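Local coordinates for protein fructose-2,6-bisphosphatase TIGAR B (Danio rerio, PDB 3E9D) that probably hydrolyses fructose-2,6-bisphosphate, and fructose-1,6-bisphosphate as well, thereby lowering glycolytic flux and favouring the pentose phosphate pathway, at residues Leu136-Phe144 against Phe225-Ala236. Numbering follows the deposited sequence.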
loop_
_atom_site.group_PDB
_atom_site.type_symbol
_atom_site.label_atom_id
_atom_site.label_comp_id
_atom_site.label_asym_id
_atom_site.label_seq_id
_atom_site.Cartn_x
_atom_site.Cartn_y
_atom_site.Cartn_z
ATOM N N LEU A 136 6.528 -7.932 3.542
ATOM C CA LEU A 136 7.515 -7.898 2.453
ATOM C C LEU A 136 8.252 -9.207 2.287
ATOM O O LEU A 136 8.441 -9.678 1.172
ATOM C CB LEU A 136 8.545 -6.784 2.658
ATOM C CG LEU A 136 8.184 -5.357 2.260
ATOM C CD1 LEU A 136 9.433 -4.501 2.372
ATOM C CD2 LEU A 136 7.597 -5.259 0.858
ATOM N N LYS A 137 8.664 -9.794 3.408
ATOM C CA LYS A 137 9.360 -11.075 3.384
ATOM C C LYS A 137 8.465 -12.165 2.753
ATOM O O LYS A 137 8.903 -12.917 1.879
ATOM C CB LYS A 137 9.810 -11.436 4.812
ATOM C CG LYS A 137 10.697 -12.653 4.895
ATOM C CD LYS A 137 11.109 -12.935 6.354
ATOM C CE LYS A 137 11.855 -14.264 6.458
ATOM N NZ LYS A 137 10.961 -15.438 6.182
ATOM N N SER A 138 7.201 -12.207 3.163
ATOM C CA SER A 138 6.217 -13.127 2.600
ATOM C C SER A 138 5.947 -12.857 1.098
ATOM O O SER A 138 5.872 -13.791 0.279
ATOM C CB SER A 138 4.920 -12.981 3.414
ATOM O OG SER A 138 3.897 -13.821 2.931
ATOM N N LEU A 139 5.790 -11.577 0.757
ATOM C CA LEU A 139 5.599 -11.123 -0.614
ATOM C C LEU A 139 6.736 -11.574 -1.542
ATOM O O LEU A 139 6.477 -12.149 -2.597
ATOM C CB LEU A 139 5.478 -9.592 -0.668
ATOM C CG LEU A 139 5.409 -8.963 -2.066
ATOM C CD1 LEU A 139 4.081 -9.364 -2.728
ATOM C CD2 LEU A 139 5.569 -7.434 -1.997
ATOM N N PHE A 140 7.974 -11.292 -1.153
ATOM C CA PHE A 140 9.127 -11.675 -1.970
ATOM C C PHE A 140 9.141 -13.189 -2.226
ATOM O O PHE A 140 9.378 -13.636 -3.358
ATOM C CB PHE A 140 10.472 -11.275 -1.325
ATOM C CG PHE A 140 10.694 -9.779 -1.181
ATOM C CD1 PHE A 140 9.859 -8.849 -1.797
ATOM C CD2 PHE A 140 11.773 -9.312 -0.430
ATOM C CE1 PHE A 140 10.087 -7.477 -1.654
ATOM C CE2 PHE A 140 12.013 -7.934 -0.283
ATOM C CZ PHE A 140 11.162 -7.020 -0.888
ATOM N N GLN A 141 8.925 -13.965 -1.168
ATOM C CA GLN A 141 8.989 -15.420 -1.269
ATOM C C GLN A 141 7.902 -15.939 -2.219
ATOM O O GLN A 141 8.177 -16.764 -3.096
ATOM C CB GLN A 141 8.893 -16.076 0.115
ATOM C CG GLN A 141 8.887 -17.619 0.094
ATOM C CD GLN A 141 10.173 -18.222 -0.493
ATOM O OE1 GLN A 141 11.280 -17.716 -0.267
ATOM N NE2 GLN A 141 10.027 -19.317 -1.245
ATOM N N ARG A 142 6.687 -15.419 -2.063
ATOM C CA ARG A 142 5.574 -15.801 -2.935
ATOM C C ARG A 142 5.778 -15.381 -4.397
ATOM O O ARG A 142 5.468 -16.148 -5.295
ATOM C CB ARG A 142 4.238 -15.249 -2.406
ATOM C CG ARG A 142 3.008 -15.747 -3.213
ATOM C CD ARG A 142 1.729 -15.031 -2.801
ATOM N NE ARG A 142 1.360 -15.363 -1.423
ATOM C CZ ARG A 142 0.564 -16.378 -1.079
ATOM N NH1 ARG A 142 0.038 -17.169 -2.009
ATOM N NH2 ARG A 142 0.297 -16.603 0.200
ATOM N N MET A 143 6.274 -14.165 -4.633
ATOM C CA MET A 143 6.520 -13.690 -6.006
ATOM C C MET A 143 7.616 -14.538 -6.660
ATOM O O MET A 143 7.514 -14.921 -7.832
ATOM C CB MET A 143 6.915 -12.199 -6.054
ATOM C CG MET A 143 5.821 -11.185 -5.599
ATOM S SD MET A 143 4.217 -11.340 -6.473
ATOM C CE MET A 143 3.349 -12.307 -5.269
ATOM N N PHE A 144 8.658 -14.832 -5.890
ATOM C CA PHE A 144 9.772 -15.609 -6.403
ATOM C C PHE A 144 9.339 -17.032 -6.756
ATOM O O PHE A 144 9.689 -17.518 -7.812
ATOM C CB PHE A 144 10.922 -15.630 -5.403
ATOM C CG PHE A 144 12.233 -16.032 -6.002
ATOM C CD1 PHE A 144 13.027 -15.094 -6.640
ATOM C CD2 PHE A 144 12.670 -17.342 -5.923
ATOM C CE1 PHE A 144 14.247 -15.464 -7.191
ATOM C CE2 PHE A 144 13.878 -17.728 -6.473
ATOM C CZ PHE A 144 14.671 -16.790 -7.104
ATOM N N PHE A 225 10.306 -3.270 -7.543
ATOM C CA PHE A 225 11.285 -4.009 -6.734
ATOM C C PHE A 225 12.134 -4.908 -7.621
ATOM O O PHE A 225 11.630 -5.551 -8.548
ATOM C CB PHE A 225 10.568 -4.923 -5.738
ATOM C CG PHE A 225 9.852 -4.195 -4.639
ATOM C CD1 PHE A 225 10.440 -4.083 -3.378
ATOM C CD2 PHE A 225 8.595 -3.629 -4.852
ATOM C CE1 PHE A 225 9.778 -3.432 -2.330
ATOM C CE2 PHE A 225 7.934 -2.942 -3.819
ATOM C CZ PHE A 225 8.520 -2.856 -2.554
ATOM N N THR A 226 13.424 -4.958 -7.333
ATOM C CA THR A 226 14.269 -6.000 -7.899
ATOM C C THR A 226 14.803 -6.820 -6.738
ATOM O O THR A 226 15.389 -6.269 -5.797
ATOM C CB THR A 226 15.415 -5.417 -8.734
ATOM O OG1 THR A 226 14.857 -4.752 -9.876
ATOM C CG2 THR A 226 16.349 -6.524 -9.207
ATOM N N ILE A 227 14.574 -8.128 -6.798
ATOM C CA ILE A 227 14.948 -9.016 -5.707
ATOM C C ILE A 227 15.956 -10.074 -6.173
ATOM O O ILE A 227 15.874 -10.565 -7.317
ATOM C CB ILE A 227 13.726 -9.643 -4.992
ATOM C CG1 ILE A 227 12.882 -10.485 -5.945
ATOM C CG2 ILE A 227 12.825 -8.540 -4.325
ATOM C CD1 ILE A 227 11.800 -11.355 -5.211
ATOM N N HIS A 228 16.890 -10.384 -5.262
ATOM C CA HIS A 228 17.965 -11.365 -5.421
ATOM C C HIS A 228 17.866 -12.412 -4.312
ATOM O O HIS A 228 17.396 -12.129 -3.218
ATOM C CB HIS A 228 19.354 -10.690 -5.300
ATOM C CG HIS A 228 19.758 -9.894 -6.505
ATOM N ND1 HIS A 228 21.071 -9.801 -6.931
ATOM C CD2 HIS A 228 19.028 -9.132 -7.365
ATOM C CE1 HIS A 228 21.127 -9.028 -8.006
ATOM N NE2 HIS A 228 19.902 -8.618 -8.296
ATOM N N ARG A 229 18.330 -13.615 -4.614
ATOM C CA ARG A 229 18.438 -14.671 -3.633
ATOM C C ARG A 229 19.910 -14.902 -3.329
ATOM O O ARG A 229 20.719 -15.094 -4.243
ATOM C CB ARG A 229 17.825 -15.935 -4.206
ATOM C CG ARG A 229 17.452 -16.979 -3.209
ATOM C CD ARG A 229 16.300 -17.778 -3.810
ATOM N NE ARG A 229 16.169 -19.068 -3.174
ATOM C CZ ARG A 229 15.202 -19.386 -2.332
ATOM N NH1 ARG A 229 14.239 -18.506 -2.032
ATOM N NH2 ARG A 229 15.198 -20.601 -1.796
ATOM N N GLU A 230 20.246 -14.845 -2.046
ATOM C CA GLU A 230 21.591 -15.157 -1.550
ATOM C C GLU A 230 21.456 -16.002 -0.305
ATOM O O GLU A 230 20.838 -15.569 0.674
ATOM C CB GLU A 230 22.341 -13.886 -1.188
ATOM C CG GLU A 230 22.611 -12.992 -2.367
ATOM C CD GLU A 230 22.683 -11.533 -1.981
ATOM O OE1 GLU A 230 22.206 -11.169 -0.874
ATOM O OE2 GLU A 230 23.208 -10.746 -2.799
ATOM N N GLU A 231 22.012 -17.212 -0.350
ATOM C CA GLU A 231 21.974 -18.140 0.785
ATOM C C GLU A 231 20.537 -18.560 1.088
ATOM O O GLU A 231 20.174 -18.816 2.242
ATOM C CB GLU A 231 22.624 -17.518 2.036
ATOM C CG GLU A 231 23.826 -16.600 1.773
ATOM C CD GLU A 231 25.002 -17.326 1.153
ATOM O OE1 GLU A 231 25.457 -18.344 1.740
ATOM O OE2 GLU A 231 25.476 -16.875 0.081
ATOM N N SER A 232 19.729 -18.635 0.033
ATOM C CA SER A 232 18.286 -18.894 0.134
ATOM C C SER A 232 17.506 -17.767 0.813
ATOM O O SER A 232 16.299 -17.894 1.031
ATOM C CB SER A 232 17.985 -20.256 0.789
ATOM O OG SER A 232 18.039 -21.293 -0.178
ATOM N N VAL A 233 18.187 -16.666 1.125
ATOM C CA VAL A 233 17.500 -15.463 1.604
ATOM C C VAL A 233 17.200 -14.521 0.427
ATOM O O VAL A 233 18.101 -14.177 -0.346
ATOM C CB VAL A 233 18.319 -14.716 2.681
ATOM C CG1 VAL A 233 17.553 -13.498 3.187
ATOM C CG2 VAL A 233 18.650 -15.653 3.842
ATOM N N LEU A 234 15.940 -14.111 0.306
ATOM C CA LEU A 234 15.548 -13.108 -0.679
ATOM C C LEU A 234 15.716 -11.697 -0.136
ATOM O O LEU A 234 15.326 -11.395 0.990
ATOM C CB LEU A 234 14.104 -13.317 -1.147
ATOM C CG LEU A 234 13.894 -14.579 -1.975
ATOM C CD1 LEU A 234 12.436 -14.902 -2.016
ATOM C CD2 LEU A 234 14.484 -14.427 -3.386
ATOM N N ARG A 235 16.303 -10.842 -0.957
ATOM C CA ARG A 235 16.532 -9.452 -0.589
ATOM C C ARG A 235 16.265 -8.561 -1.789
ATOM O O ARG A 235 16.574 -8.931 -2.919
ATOM C CB ARG A 235 17.986 -9.265 -0.132
ATOM C CG ARG A 235 18.247 -9.810 1.253
ATOM C CD ARG A 235 19.714 -10.195 1.440
ATOM N NE ARG A 235 19.899 -11.120 2.560
ATOM C CZ ARG A 235 19.895 -10.757 3.839
ATOM N NH1 ARG A 235 19.707 -9.480 4.176
ATOM N NH2 ARG A 235 20.072 -11.673 4.787
ATOM N N ALA A 236 15.710 -7.387 -1.519
ATOM C CA ALA A 236 15.574 -6.339 -2.520
ATOM C C ALA A 236 16.919 -5.659 -2.718
ATOM O O ALA A 236 17.513 -5.150 -1.765
ATOM C CB ALA A 236 14.519 -5.316 -2.100
#
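Phe140 and Ile227 meet in a CH-pi contact: CG2 of Ile227 stands 3.8 Å from the centroid of the Phe140 ring, only 6° off its normal. The opposite face of that ring rests on its own helix, with Leu136 O offset toward the rim. A flat aromatic side chain suits this slot between helix backbone and branched aliphatic. Leu234 makes the second CH-pi contact, its CD2 lying over one face of Phe144, 3.9 Å from the centroid. With CG anti to the backbone N (chi1 -162°), Phe144 carries its ring out to Leu234 and Arg229.

Apolar packing fills in the rest. The Phe225 ring meets Phe140 obliquely, planes at 62° and centroids 5.8 Å apart, and also touches CD2 of Leu136. Ala236 is small enough to let Phe140 CZ approach its CB at 4.0 Å. Exchanging Phe140 for an alanine removes the ring, and Ile227 CG2 and the Phe225 ring would probably be left without their aromatic partner, with a gap between helix and hairpin.

Toward the turn the contact becomes more polar. The aliphatic CD of the extended Arg229 packs obliquely against CE2 of Phe144, at 3.6 Å; the guanidinium and ring planes are nearly parallel, but the two groups are not stacked. Gln141 OE1 lies at the guanidinium edge, 3.5 Å from NH1 of Arg229, without forming a hydrogen bond, while NE2 of Gln141 donates a hydrogen bond to Glu145 OE2.

The two strands form a hairpin closed by a type I' turn from Glu230 to Val233, and segment 136-144 of helix 125-146 runs roughly perpendicular to both. Inward, Leu139 and Met143 of the helix reach strands 2-10 and 53-56, so one helix spans central and edge strands, the alpha/beta layering characteristic of the histidine phosphatase fold.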